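Local coordinates for aminotransferase, class V family protein (Trichomonas vaginalis, PDB 5F8V) that probably catalyses the pyridoxal-phosphate-dependent transfer of an amino group between O-phospho-L-serine and 2-oxoglutarate, a step of L-serine biosynthesis, at residues A[54-59]-A[69-74]; A[94-99]-A[118-123]; A[289-294]-A[366-371]. All coordinates share one frame; numbering follows the deposited sequence.

How the contacts relate
From the N terminus, contact 1 comes first: helix 46-63 turns back through a short connection, and strand 69-75 packs against it. Contact 2 follows, closing the loop around helix 103-115 by pairing strands 95-98 and 121-124. Strands 69-75 and 121-124 are the outermost of the seven-stranded mixed sheet within this chain, and the centres of contacts 1 and 2 are about 30 Å apart. Contact 3 closes a third loop, joining 289-294 to the C-terminal end of the modelled chain, on the opposite side of the chain's centre from contact 1. The three loops run in series, neither nesting nor crossing.

Contact 1: A[54-59]-A[69-74]; sequences EATERL and FNILFV
Ala55 meets the far end of the Phe73 ring, its CB 4.2 Å from Phe73 CZ. The carbonyl O of Ala55 lies near the plane of that ring, at its edge, while accepting the helical bond from Leu59 N. Thr56 reaches both inward-pointing residues of the strand. Its chi1 of -54° sets OG1 beside the backbone N, in the plane of the Phe73 ring and 3.4 Å from Phe73 CE2; this hydroxyl is hydrogen-bonded to Gln52 O one helical turn back. Thr56 CG2, anti to the backbone N, packs 3.9 Å from Ile71 CB. Beside it, Ile71 CD1 comes to 3.8 Å from Thr56 O. Arg58 makes no contact with the strand and holds Glu54 in a salt bridge, Arg58 NH2 to Glu54 OE1 at 2.8 Å, the guanidinium meeting the carboxylate from above the latter's plane. Leu59 points toward the strand and lays CD2 against Ile71 CG2 at 3.7 Å, with Phe73 CZ slightly farther off. The interface is largely apolar, with the Thr56 hydroxyl bonded within its own helix. The axes of the two short segments approach to 9.2 Å at 129°, the helix packing across the outermost strand of the sheet within this chain. Helix 248-263 flanks both partners through Asn255 on Ala55 and Ile251 on Phe73; strand 209-215 pairs with 69-75, and helix 233-238 covers Leu72 on the sheet's other face.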
ATOM      1  N   GLU A  54     -17.846  -8.140   0.702  1.00 18.98           N
ATOM      2  CA  GLU A  54     -18.861  -7.110   0.482  1.00 18.87           C
ATOM      3  C   GLU A  54     -18.332  -5.960  -0.394  1.00 17.90           C
ATOM      4  O   GLU A  54     -18.992  -5.555  -1.355  1.00 17.60           O
ATOM      5  CB  GLU A  54     -19.366  -6.573   1.827  1.00 19.32           C
ATOM      6  CG  GLU A  54     -20.491  -5.555   1.723  1.00 20.04           C
ATOM      7  CD  GLU A  54     -20.823  -4.936   3.064  1.00 20.73           C
ATOM      8  OE1 GLU A  54     -20.655  -3.703   3.215  1.00 21.45           O
ATOM      9  OE2 GLU A  54     -21.239  -5.678   3.969  1.00 20.90           O
ATOM     10  N   ALA A  55     -17.140  -5.457  -0.071  1.00 17.09           N
ATOM     11  CA  ALA A  55     -16.517  -4.372  -0.850  1.00 16.46           C
ATOM     12  C   ALA A  55     -16.339  -4.746  -2.326  1.00 16.43           C
ATOM     13  O   ALA A  55     -16.589  -3.926  -3.223  1.00 17.00           O
ATOM     14  CB  ALA A  55     -15.185  -3.980  -0.237  1.00 16.11           C
ATOM     15  N   THR A  56     -15.936  -5.989  -2.575  1.00 15.80           N
ATOM     16  CA  THR A  56     -15.743  -6.490  -3.935  1.00 16.00           C
ATOM     17  C   THR A  56     -17.068  -6.547  -4.706  1.00 15.70           C
ATOM     18  O   THR A  56     -17.171  -6.065  -5.849  1.00 14.92           O
ATOM     19  CB  THR A  56     -15.076  -7.888  -3.919  1.00 16.16           C
ATOM     20  OG1 THR A  56     -13.859  -7.836  -3.151  1.00 16.30           O
ATOM     21  CG2 THR A  56     -14.764  -8.363  -5.332  1.00 16.20           C
ATOM     22  N   GLU A  57     -18.066  -7.147  -4.067  1.00 15.55           N
ATOM     23  CA  GLU A  57     -19.419  -7.251  -4.618  1.00 15.78           C
ATOM     24  C   GLU A  57     -20.028  -5.874  -4.880  1.00 14.80           C
ATOM     25  O   GLU A  57     -20.631  -5.649  -5.926  1.00 14.60           O
ATOM     26  CB  GLU A  57     -20.331  -8.065  -3.670  1.00 16.69           C
ATOM     27  CG  GLU A  57     -20.111  -9.576  -3.740  1.00 17.92           C
ATOM     28  CD  GLU A  57     -20.685 -10.341  -2.548  1.00 19.36           C
ATOM     29  OE1 GLU A  57     -21.476  -9.777  -1.757  1.00 21.11           O
ATOM     30  OE2 GLU A  57     -20.338 -11.525  -2.389  1.00 20.65           O
ATOM     31  N   ARG A  58     -19.863  -4.954  -3.937  1.00 14.58           N
ATOM     32  CA  ARG A  58     -20.448  -3.618  -4.071  1.00 14.21           C
ATOM     33  C   ARG A  58     -19.855  -2.896  -5.292  1.00 13.69           C
ATOM     34  O   ARG A  58     -20.579  -2.269  -6.065  1.00 13.13           O
ATOM     35  CB  ARG A  58     -20.261  -2.795  -2.794  1.00 14.33           C
ATOM     36  CG  ARG A  58     -21.133  -1.556  -2.738  1.00 14.61           C
ATOM     37  CD  ARG A  58     -21.033  -0.817  -1.415  1.00 15.03           C
ATOM     38  NE  ARG A  58     -21.305  -1.634  -0.230  1.00 15.29           N
ATOM     39  CZ  ARG A  58     -22.506  -1.928   0.282  1.00 15.68           C
ATOM     40  NH1 ARG A  58     -23.642  -1.489  -0.261  1.00 15.60           N
ATOM     41  NH2 ARG A  58     -22.570  -2.665   1.391  1.00 15.79           N
ATOM     42  N   LEU A  59     -18.546  -3.011  -5.470  1.00 13.63           N
ATOM     43  CA  LEU A  59     -17.889  -2.435  -6.632  1.00 13.84           C
ATOM     44  C   LEU A  59     -18.395  -3.090  -7.909  1.00 14.03           C
ATOM     45  O   LEU A  59     -18.584  -2.406  -8.917  1.00 13.31           O
ATOM     46  CB  LEU A  59     -16.374  -2.586  -6.529  1.00 13.86           C
ATOM     47  CG  LEU A  59     -15.529  -1.985  -7.656  1.00 13.97           C
ATOM     48  CD1 LEU A  59     -15.762  -0.483  -7.776  1.00 13.98           C
ATOM     49  CD2 LEU A  59     -14.055  -2.283  -7.414  1.00 13.81           C
ATOM     50  N   PHE A  69     -14.804 -11.065 -15.532  1.00 14.83           N
ATOM     51  CA  PHE A  69     -13.747 -10.237 -14.960  1.00 14.57           C
ATOM     52  C   PHE A  69     -13.543 -10.532 -13.481  1.00 14.14           C
ATOM     53  O   PHE A  69     -14.504 -10.638 -12.742  1.00 13.99           O
ATOM     54  CB  PHE A  69     -14.088  -8.759 -15.135  1.00 14.40           C
ATOM     55  CG  PHE A  69     -14.014  -8.294 -16.549  1.00 14.02           C
ATOM     56  CD1 PHE A  69     -12.906  -7.585 -17.010  1.00 13.90           C
ATOM     57  CD2 PHE A  69     -15.045  -8.569 -17.433  1.00 14.03           C
ATOM     58  CE1 PHE A  69     -12.839  -7.148 -18.325  1.00 13.74           C
ATOM     59  CE2 PHE A  69     -14.979  -8.148 -18.755  1.00 14.09           C
ATOM     60  CZ  PHE A  69     -13.871  -7.435 -19.201  1.00 13.91           C
ATOM     61  N   ASN A  70     -12.285 -10.666 -13.072  1.00 14.10           N
ATOM     62  CA  ASN A  70     -11.899 -10.655 -11.655  1.00 14.45           C
ATOM     63  C   ASN A  70     -11.729  -9.214 -11.163  1.00 14.34           C
ATOM     64  O   ASN A  70     -11.359  -8.338 -11.945  1.00 14.23           O
ATOM     65  CB  ASN A  70     -10.571 -11.383 -11.435  1.00 14.70           C
ATOM     66  CG  ASN A  70     -10.617 -12.837 -11.870  1.00 15.26           C
ATOM     67  OD1 ASN A  70     -11.371 -13.631 -11.321  1.00 15.56           O
ATOM     68  ND2 ASN A  70      -9.803 -13.187 -12.849  1.00 15.56           N
ATOM     69  N   ILE A  71     -11.981  -8.991  -9.871  1.00 14.20           N
ATOM     70  CA  ILE A  71     -11.784  -7.692  -9.230  1.00 14.15           C
ATOM     71  C   ILE A  71     -10.735  -7.867  -8.143  1.00 14.57           C
ATOM     72  O   ILE A  71     -10.878  -8.732  -7.273  1.00 14.58           O
ATOM     73  CB  ILE A  71     -13.098  -7.129  -8.635  1.00 14.26           C
ATOM     74  CG1 ILE A  71     -14.161  -6.967  -9.736  1.00 14.05           C
ATOM     75  CG2 ILE A  71     -12.848  -5.782  -7.953  1.00 14.31           C
ATOM     76  CD1 ILE A  71     -15.544  -6.596  -9.232  1.00 14.14           C
ATOM     77  N   LEU A  72      -9.675  -7.056  -8.197  1.00 14.79           N
ATOM     78  CA  LEU A  72      -8.614  -7.100  -7.186  1.00 15.13           C
ATOM     79  C   LEU A  72      -8.515  -5.791  -6.423  1.00 15.16           C
ATOM     80  O   LEU A  72      -8.679  -4.723  -6.988  1.00 14.79           O
ATOM     81  CB  LEU A  72      -7.252  -7.386  -7.836  1.00 15.46           C
ATOM     82  CG  LEU A  72      -7.103  -8.593  -8.759  1.00 15.85           C
ATOM     83  CD1 LEU A  72      -5.645  -8.733  -9.166  1.00 16.01           C
ATOM     84  CD2 LEU A  72      -7.578  -9.878  -8.102  1.00 16.37           C
ATOM     85  N   PHE A  73      -8.262  -5.901  -5.127  1.00 15.84           N
ATOM     86  CA  PHE A  73      -7.747  -4.811  -4.311  1.00 15.92           C
ATOM     87  C   PHE A  73      -6.315  -5.200  -4.014  1.00 15.74           C
ATOM     88  O   PHE A  73      -6.076  -6.289  -3.478  1.00 16.59           O
ATOM     89  CB  PHE A  73      -8.514  -4.693  -2.996  1.00 16.26           C
ATOM     90  CG  PHE A  73      -9.941  -4.267  -3.162  1.00 16.74           C
ATOM     91  CD1 PHE A  73     -10.253  -2.933  -3.392  1.00 16.97           C
ATOM     92  CD2 PHE A  73     -10.979  -5.193  -3.081  1.00 16.94           C
ATOM     93  CE1 PHE A  73     -11.573  -2.528  -3.544  1.00 17.47           C
ATOM     94  CE2 PHE A  73     -12.301  -4.792  -3.237  1.00 17.22           C
ATOM     95  CZ  PHE A  73     -12.600  -3.463  -3.468  1.00 17.36           C
ATOM     96  N   VAL A  74      -5.370  -4.326  -4.353  1.00 15.36           N
ATOM     97  CA  VAL A  74      -3.940  -4.598  -4.135  1.00 15.45           C
ATOM     98  C   VAL A  74      -3.223  -3.457  -3.424  1.00 16.20           C
ATOM     99  O   VAL A  74      -3.660  -2.307  -3.470  1.00 16.31           O
ATOM    100  CB  VAL A  74      -3.215  -4.923  -5.460  1.00 14.86           C
ATOM    101  CG1 VAL A  74      -3.662  -6.290  -5.956  1.00 14.45           C
ATOM    102  CG2 VAL A  74      -3.467  -3.852  -6.529  1.00 14.49           C
TER

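Contact 2: A[94-99]-A[118-123]; sequences KAVDYL and PGVTVN
Asp97 and Asn123 lie side by side and point the same way, and Asn123 ND2 donates to Asp97 OD1 at 3.0 Å. Asn123 CG is anti to the backbone N (chi1 -176°), which sets the amide beside Asp97. OD1 lies in the Asn123 amide plane, whereas ND2 stands above the Asp97 carboxylate plane, the two groups being turned 59° apart. Asp97 OD1 also bonds Ser145 OG and Asn123 ND2 also bonds Lys143 O, so OD1 and ND2 each have two partners. On the other face of the sheet Val96 CG2 packs 4.1 Å from Val122 CG1, which also approaches Tyr98 CD2. Helix 103-115 closes this side with Phe109 and Cys112. Backbone bonds of parallel pairing join the strands: Val96 N to Thr121 O (2.9 Å), Asn123 N to Val96 O, and Tyr98 N to Asn123 O. The opposite end is looser and open to solvent. There Thr121 N still bonds Lys94 O at 2.8 Å; beside it Lys94 CD, on a chain bent at chi2, passes 3.7 Å from the O of exposed Gly119, at positive phi (78°). Strand 95-98, helix 103-115 and strand 121-124 form a beta-alpha-beta crossover at the sheet's edge within this chain, as in the large domain of fold type I pyridoxal-phosphate enzymes.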
ATOM      1  N   LYS A  94       4.988 -10.390 -29.346  1.00 22.64           N
ATOM      2  CA  LYS A  94       6.254  -9.739 -29.677  1.00 23.60           C
ATOM      3  C   LYS A  94       6.180  -8.209 -29.624  1.00 23.05           C
ATOM      4  O   LYS A  94       7.188  -7.536 -29.858  1.00 21.92           O
ATOM      5  CB  LYS A  94       6.737 -10.203 -31.060  1.00 25.32           C
ATOM      6  CG  LYS A  94       6.908 -11.717 -31.206  1.00 27.28           C
ATOM      7  CD  LYS A  94       7.856 -12.300 -30.162  1.00 29.20           C
ATOM      8  CE  LYS A  94       8.193 -13.769 -30.408  1.00 31.34           C
ATOM      9  NZ  LYS A  94       7.247 -14.692 -29.720  1.00 31.97           N
ATOM     10  N   ALA A  95       5.003  -7.660 -29.308  1.00 22.30           N
ATOM     11  CA  ALA A  95       4.826  -6.211 -29.249  1.00 21.99           C
ATOM     12  C   ALA A  95       3.794  -5.775 -28.213  1.00 21.12           C
ATOM     13  O   ALA A  95       2.934  -6.559 -27.813  1.00 20.95           O
ATOM     14  CB  ALA A  95       4.443  -5.675 -30.624  1.00 22.32           C
ATOM     15  N   VAL A  96       3.921  -4.520 -27.777  1.00 19.73           N
ATOM     16  CA  VAL A  96       2.905  -3.853 -26.964  1.00 19.03           C
ATOM     17  C   VAL A  96       2.703  -2.429 -27.473  1.00 18.88           C
ATOM     18  O   VAL A  96       3.667  -1.761 -27.863  1.00 18.37           O
ATOM     19  CB  VAL A  96       3.267  -3.814 -25.462  1.00 18.48           C
ATOM     20  CG1 VAL A  96       3.168  -5.204 -24.855  1.00 17.88           C
ATOM     21  CG2 VAL A  96       4.647  -3.190 -25.226  1.00 18.50           C
ATOM     22  N   ASP A  97       1.447  -1.977 -27.467  1.00 18.47           N
ATOM     23  CA  ASP A  97       1.096  -0.634 -27.932  1.00 17.91           C
ATOM     24  C   ASP A  97       0.689   0.279 -26.769  1.00 17.50           C
ATOM     25  O   ASP A  97      -0.167  -0.082 -25.942  1.00 17.32           O
ATOM     26  CB  ASP A  97      -0.011  -0.710 -28.991  1.00 18.06           C
ATOM     27  CG  ASP A  97       0.526  -1.080 -30.398  1.00 18.43           C
ATOM     28  OD1 ASP A  97       1.722  -0.859 -30.684  1.00 18.22           O
ATOM     29  OD2 ASP A  97      -0.252  -1.585 -31.236  1.00 18.42           O
ATOM     30  N   TYR A  98       1.325   1.454 -26.724  1.00 16.44           N
ATOM     31  CA  TYR A  98       1.045   2.511 -25.749  1.00 16.20           C
ATOM     32  C   TYR A  98       0.643   3.780 -26.491  1.00 16.41           C
ATOM     33  O   TYR A  98       1.396   4.263 -27.333  1.00 16.46           O
ATOM     34  CB  TYR A  98       2.289   2.767 -24.889  1.00 15.60           C
ATOM     35  CG  TYR A  98       2.493   1.718 -23.817  1.00 15.10           C
ATOM     36  CD1 TYR A  98       2.089   1.954 -22.507  1.00 14.90           C
ATOM     37  CD2 TYR A  98       3.063   0.477 -24.115  1.00 15.15           C
ATOM     38  CE1 TYR A  98       2.249   1.002 -21.521  1.00 15.17           C
ATOM     39  CE2 TYR A  98       3.227  -0.493 -23.126  1.00 15.08           C
ATOM     40  CZ  TYR A  98       2.818  -0.222 -21.832  1.00 14.95           C
ATOM     41  OH  TYR A  98       2.961  -1.146 -20.836  1.00 15.02           O
ATOM     42  N   LEU A  99      -0.556   4.293 -26.216  1.00 16.72           N
ATOM     43  CA  LEU A  99      -0.963   5.610 -26.717  1.00 16.65           C
ATOM     44  C   LEU A  99      -0.683   6.610 -25.602  1.00 16.63           C
ATOM     45  O   LEU A  99      -1.283   6.530 -24.526  1.00 16.47           O
ATOM     46  CB  LEU A  99      -2.438   5.637 -27.106  1.00 16.52           C
ATOM     47  CG  LEU A  99      -3.000   7.011 -27.518  1.00 16.47           C
ATOM     48  CD1 LEU A  99      -2.521   7.423 -28.892  1.00 16.41           C
ATOM     49  CD2 LEU A  99      -4.520   7.027 -27.455  1.00 16.37           C
ATOM     50  N   PRO A 118      13.078  -8.906 -23.279  1.00 21.13           N
ATOM     51  CA  PRO A 118      13.693  -9.329 -24.544  1.00 21.55           C
ATOM     52  C   PRO A 118      12.671  -9.737 -25.596  1.00 21.82           C
ATOM     53  O   PRO A 118      11.715 -10.458 -25.282  1.00 22.00           O
ATOM     54  CB  PRO A 118      14.537 -10.541 -24.131  1.00 21.65           C
ATOM     55  CG  PRO A 118      14.942 -10.234 -22.741  1.00 21.39           C
ATOM     56  CD  PRO A 118      13.743  -9.551 -22.130  1.00 21.48           C
ATOM     57  N   GLY A 119      12.856  -9.238 -26.816  1.00 22.00           N
ATOM     58  CA  GLY A 119      12.024  -9.616 -27.953  1.00 22.13           C
ATOM     59  C   GLY A 119      10.659  -8.961 -28.015  1.00 22.58           C
ATOM     60  O   GLY A 119       9.799  -9.428 -28.757  1.00 24.42           O
ATOM     61  N   VAL A 120      10.447  -7.888 -27.245  1.00 21.88           N
ATOM     62  CA  VAL A 120       9.167  -7.183 -27.245  1.00 21.43           C
ATOM     63  C   VAL A 120       9.378  -5.757 -27.720  1.00 20.90           C
ATOM     64  O   VAL A 120      10.140  -5.003 -27.110  1.00 20.24           O
ATOM     65  CB  VAL A 120       8.485  -7.176 -25.861  1.00 21.36           C
ATOM     66  CG1 VAL A 120       7.125  -6.503 -25.942  1.00 20.87           C
ATOM     67  CG2 VAL A 120       8.329  -8.599 -25.326  1.00 21.50           C
ATOM     68  N   THR A 121       8.700  -5.399 -28.810  1.00 20.40           N
ATOM     69  CA  THR A 121       8.711  -4.034 -29.327  1.00 21.12           C
ATOM     70  C   THR A 121       7.751  -3.182 -28.485  1.00 20.67           C
ATOM     71  O   THR A 121       6.553  -3.428 -28.489  1.00 20.91           O
ATOM     72  CB  THR A 121       8.296  -3.996 -30.817  1.00 21.31           C
ATOM     73  OG1 THR A 121       9.176  -4.833 -31.585  1.00 21.84           O
ATOM     74  CG2 THR A 121       8.355  -2.580 -31.378  1.00 21.73           C
ATOM     75  N   VAL A 122       8.287  -2.202 -27.761  1.00 20.24           N
ATOM     76  CA  VAL A 122       7.476  -1.260 -26.991  1.00 19.59           C
ATOM     77  C   VAL A 122       7.204  -0.039 -27.870  1.00 19.41           C
ATOM     78  O   VAL A 122       8.048   0.841 -28.010  1.00 18.68           O
ATOM     79  CB  VAL A 122       8.170  -0.844 -25.684  1.00 19.77           C
ATOM     80  CG1 VAL A 122       7.232   0.010 -24.829  1.00 19.47           C
ATOM     81  CG2 VAL A 122       8.643  -2.076 -24.911  1.00 19.28           C
ATOM     82  N   ASN A 123       6.010  -0.004 -28.456  1.00 19.35           N
ATOM     83  CA  ASN A 123       5.674   0.956 -29.489  1.00 19.73           C
ATOM     84  C   ASN A 123       4.795   2.083 -28.952  1.00 19.35           C
ATOM     85  O   ASN A 123       3.758   1.826 -28.342  1.00 18.47           O
ATOM     86  CB  ASN A 123       4.958   0.235 -30.631  1.00 20.58           C
ATOM     87  CG  ASN A 123       4.650   1.150 -31.799  1.00 21.40           C
ATOM     88  OD1 ASN A 123       5.508   1.909 -32.242  1.00 22.64           O
ATOM     89  ND2 ASN A 123       3.419   1.090 -32.297  1.00 21.83           N
TER

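Contact 3: A[289-294]-A[366-371]; sequences PNFVNR and KEWPGF
Phe291, Trp368 and Phe371 form an aromatic cluster that fastens the last modelled residues of the chain to the loop between helix 267-286 and strand 304-307. Phe371 turns its edge toward the face of Phe291 in an offset edge-to-face pair, the planes at 87° and Phe371 CE2 3.7 Å from Phe291 CE1. Trp368 approaches the same ring obliquely, with CD1 at 3.7 Å from Phe291 CZ. Asn290 supplies the polar link. Its OD1 accepts from Phe371 N at 3.2 Å, the donor standing well above the carbonyl plane. Asn290 CG is anti to its own carbonyl carbon (chi1 -62°), which sets it 3.6 Å from Gly370 CA, with Phe371 N close by. Asn290 CB meets the edge of Trp368 near CD1 and lies against Phe371 CD2. Asn290 O also lies at the rim of Phe371, near the ring plane.

Several features set these groups in place. Trp368 is the first residue to leave the helix 355-367. The backbone angles of Gly370 and its tight place beside Asn290 OD1, 3.3 Å from Gly370 CA, call for glycine. One water bridges the segments, donating to Trp368 O at 2.8 Å and accepting a weak bond from Asn290 ND2. Farther out, Phe324 of helix 318-329 meets all three aromatic side chains, Phe327 lies edge-to-face with Trp368, and Phe307 packs on Phe291, so the cluster continues inward from the surface. Val292 has a backbone bond with Phe308. Within the tail itself, Trp368 NE1 sits 3.3 Å above the plane of the Phe371 ring, over its centre.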
ATOM      1  N   PRO A 289     -11.577  36.955 -20.012  1.00 23.81           N
ATOM      2  CA  PRO A 289     -10.313  37.217 -20.737  1.00 23.44           C
ATOM      3  C   PRO A 289      -9.016  36.941 -19.953  1.00 22.56           C
ATOM      4  O   PRO A 289      -7.961  36.801 -20.570  1.00 21.90           O
ATOM      5  CB  PRO A 289     -10.411  38.714 -21.083  1.00 24.15           C
ATOM      6  CG  PRO A 289     -11.301  39.283 -20.034  1.00 23.98           C
ATOM      7  CD  PRO A 289     -12.329  38.206 -19.781  1.00 24.31           C
ATOM      8  N   ASN A 290      -9.085  36.853 -18.626  1.00 21.40           N
ATOM      9  CA  ASN A 290      -7.893  36.555 -17.817  1.00 21.57           C
ATOM     10  C   ASN A 290      -7.453  35.089 -17.785  1.00 20.59           C
ATOM     11  O   ASN A 290      -6.345  34.793 -17.317  1.00 20.47           O
ATOM     12  CB  ASN A 290      -8.105  37.047 -16.390  1.00 22.91           C
ATOM     13  CG  ASN A 290      -8.298  38.547 -16.328  1.00 24.14           C
ATOM     14  OD1 ASN A 290      -7.392  39.305 -16.685  1.00 26.68           O
ATOM     15  ND2 ASN A 290      -9.480  38.989 -15.894  1.00 23.84           N
ATOM     16  N   PHE A 291      -8.308  34.181 -18.265  1.00 19.71           N
ATOM     17  CA  PHE A 291      -8.033  32.742 -18.214  1.00 19.34           C
ATOM     18  C   PHE A 291      -8.283  32.065 -19.571  1.00 18.71           C
ATOM     19  O   PHE A 291      -9.194  32.446 -20.313  1.00 19.61           O
ATOM     20  CB  PHE A 291      -8.885  32.071 -17.122  1.00 18.96           C
ATOM     21  CG  PHE A 291      -8.767  32.718 -15.763  1.00 18.23           C
ATOM     22  CD1 PHE A 291      -7.639  32.519 -14.974  1.00 17.85           C
ATOM     23  CD2 PHE A 291      -9.788  33.519 -15.268  1.00 17.99           C
ATOM     24  CE1 PHE A 291      -7.527  33.109 -13.721  1.00 17.58           C
ATOM     25  CE2 PHE A 291      -9.685  34.109 -14.007  1.00 17.79           C
ATOM     26  CZ  PHE A 291      -8.556  33.904 -13.239  1.00 17.53           C
ATOM     27  N   VAL A 292      -7.465  31.060 -19.875  1.00 18.77           N
ATOM     28  CA  VAL A 292      -7.596  30.264 -21.103  1.00 18.62           C
ATOM     29  C   VAL A 292      -7.364  28.777 -20.837  1.00 18.37           C
ATOM     30  O   VAL A 292      -6.541  28.411 -19.996  1.00 18.81           O
ATOM     31  CB  VAL A 292      -6.589  30.717 -22.195  1.00 18.35           C
ATOM     32  CG1 VAL A 292      -6.820  32.174 -22.571  1.00 18.34           C
ATOM     33  CG2 VAL A 292      -5.137  30.493 -21.762  1.00 18.17           C
ATOM     34  N   ASN A 293      -8.100  27.936 -21.560  1.00 18.24           N
ATOM     35  CA  ASN A 293      -7.860  26.495 -21.616  1.00 18.53           C
ATOM     36  C   ASN A 293      -7.935  26.109 -23.083  1.00 19.41           C
ATOM     37  O   ASN A 293      -8.901  26.459 -23.759  1.00 19.44           O
ATOM     38  CB  ASN A 293      -8.901  25.725 -20.787  1.00 17.53           C
ATOM     39  CG  ASN A 293      -8.913  24.217 -21.082  1.00 17.14           C
ATOM     40  OD1 ASN A 293      -9.274  23.789 -22.180  1.00 16.44           O
ATOM     41  ND2 ASN A 293      -8.552  23.411 -20.089  1.00 16.93           N
ATOM     42  N   ARG A 294      -6.929  25.366 -23.544  1.00 21.28           N
ATOM     43  CA  ARG A 294      -6.727  25.056 -24.973  1.00 22.71           C
ATOM     44  C   ARG A 294      -7.347  23.740 -25.433  1.00 22.20           C
ATOM     45  O   ARG A 294      -7.374  23.468 -26.629  1.00 22.08           O
ATOM     46  CB  ARG A 294      -5.222  24.974 -25.297  1.00 23.98           C
ATOM     47  CG  ARG A 294      -4.606  26.261 -25.800  1.00 26.17           C
ATOM     48  CD  ARG A 294      -3.167  26.027 -26.232  1.00 27.83           C
ATOM     49  NE  ARG A 294      -2.378  27.257 -26.233  1.00 29.75           N
ATOM     50  CZ  ARG A 294      -1.062  27.320 -26.435  1.00 30.41           C
ATOM     51  NH1 ARG A 294      -0.348  26.223 -26.672  1.00 30.02           N
ATOM     52  NH2 ARG A 294      -0.451  28.503 -26.394  1.00 31.22           N
ATOM     53  N   LYS A 366     -14.353  35.263 -11.241  1.00 19.31           N
ATOM     54  CA  LYS A 366     -15.112  36.431 -11.698  1.00 21.86           C
ATOM     55  C   LYS A 366     -14.632  37.721 -11.019  1.00 22.13           C
ATOM     56  O   LYS A 366     -14.615  38.772 -11.644  1.00 21.37           O
ATOM     57  CB  LYS A 366     -16.611  36.229 -11.431  1.00 23.58           C
ATOM     58  CG  LYS A 366     -17.547  37.272 -12.025  1.00 25.37           C
ATOM     59  CD  LYS A 366     -17.725  37.085 -13.525  1.00 27.11           C
ATOM     60  CE  LYS A 366     -18.572  38.206 -14.120  1.00 28.16           C
ATOM     61  NZ  LYS A 366     -18.645  38.113 -15.606  1.00 28.68           N
ATOM     62  N   GLU A 367     -14.239  37.630  -9.751  1.00 23.25           N
ATOM     63  CA  GLU A 367     -13.816  38.809  -8.973  1.00 24.35           C
ATOM     64  C   GLU A 367     -12.333  39.168  -9.105  1.00 24.13           C
ATOM     65  O   GLU A 367     -11.935  40.264  -8.720  1.00 23.71           O
ATOM     66  CB  GLU A 367     -14.184  38.612  -7.501  1.00 25.53           C
ATOM     67  CG  GLU A 367     -15.684  38.731  -7.255  1.00 26.96           C
ATOM     68  CD  GLU A 367     -16.183  37.987  -6.027  1.00 28.92           C
ATOM     69  OE1 GLU A 367     -15.378  37.373  -5.291  1.00 31.11           O
ATOM     70  OE2 GLU A 367     -17.413  38.020  -5.796  1.00 31.13           O
ATOM     71  N   TRP A 368     -11.524  38.246  -9.628  1.00 23.60           N
ATOM     72  CA  TRP A 368     -10.111  38.494  -9.874  1.00 24.11           C
ATOM     73  C   TRP A 368      -9.944  39.795 -10.700  1.00 25.16           C
ATOM     74  O   TRP A 368     -10.498  39.895 -11.790  1.00 23.60           O
ATOM     75  CB  TRP A 368      -9.499  37.281 -10.589  1.00 24.04           C
ATOM     76  CG  TRP A 368      -8.117  37.476 -11.117  1.00 23.28           C
ATOM     77  CD1 TRP A 368      -7.736  37.432 -12.414  1.00 23.25           C
ATOM     78  CD2 TRP A 368      -6.934  37.738 -10.355  1.00 23.29           C
ATOM     79  NE1 TRP A 368      -6.385  37.652 -12.521  1.00 23.45           N
ATOM     80  CE2 TRP A 368      -5.867  37.838 -11.266  1.00 23.52           C
ATOM     81  CE3 TRP A 368      -6.671  37.882  -8.990  1.00 23.61           C
ATOM     82  CZ2 TRP A 368      -4.554  38.094 -10.859  1.00 23.60           C
ATOM     83  CZ3 TRP A 368      -5.368  38.143  -8.585  1.00 23.84           C
ATOM     84  CH2 TRP A 368      -4.326  38.242  -9.517  1.00 23.64           C
ATOM     85  N   PRO A 369      -9.227  40.809 -10.158  1.00 26.93           N
ATOM     86  CA  PRO A 369      -9.109  42.084 -10.896  1.00 28.26           C
ATOM     87  C   PRO A 369      -8.384  41.981 -12.250  1.00 28.99           C
ATOM     88  O   PRO A 369      -8.619  42.815 -13.123  1.00 30.75           O
ATOM     89  CB  PRO A 369      -8.342  42.996  -9.922  1.00 28.86           C
ATOM     90  CG  PRO A 369      -7.640  42.066  -8.988  1.00 28.98           C
ATOM     91  CD  PRO A 369      -8.566  40.889  -8.840  1.00 28.28           C
ATOM     92  N   GLY A 370      -7.528  40.971 -12.416  1.00 27.94           N
ATOM     93  CA  GLY A 370      -6.946  40.647 -13.711  1.00 27.33           C
ATOM     94  C   GLY A 370      -5.441  40.535 -13.672  1.00 26.84           C
ATOM     95  O   GLY A 370      -4.805  40.921 -12.686  1.00 25.84           O
ATOM     96  N   PHE A 371      -4.890  39.965 -14.746  1.00 26.96           N
ATOM     97  CA  PHE A 371      -3.453  39.931 -14.986  1.00 27.18           C
ATOM     98  C   PHE A 371      -3.130  41.137 -15.863  1.00 28.51           C
ATOM     99  O   PHE A 371      -2.055  41.721 -15.745  1.00 31.88           O
ATOM    100  CB  PHE A 371      -3.038  38.626 -15.689  1.00 26.50           C
ATOM    101  CG  PHE A 371      -3.432  37.377 -14.935  1.00 26.13           C
ATOM    102  CD1 PHE A 371      -2.713  36.974 -13.814  1.00 25.50           C
ATOM    103  CD2 PHE A 371      -4.526  36.611 -15.335  1.00 25.24           C
ATOM    104  CE1 PHE A 371      -3.072  35.836 -13.104  1.00 25.62           C
ATOM    105  CE2 PHE A 371      -4.890  35.471 -14.627  1.00 24.88           C
ATOM    106  CZ  PHE A 371      -4.165  35.084 -13.512  1.00 24.97           C
TER
HETATM  107  O   HOH W   1     -11.608  38.188 -13.680  1.00 18.98           O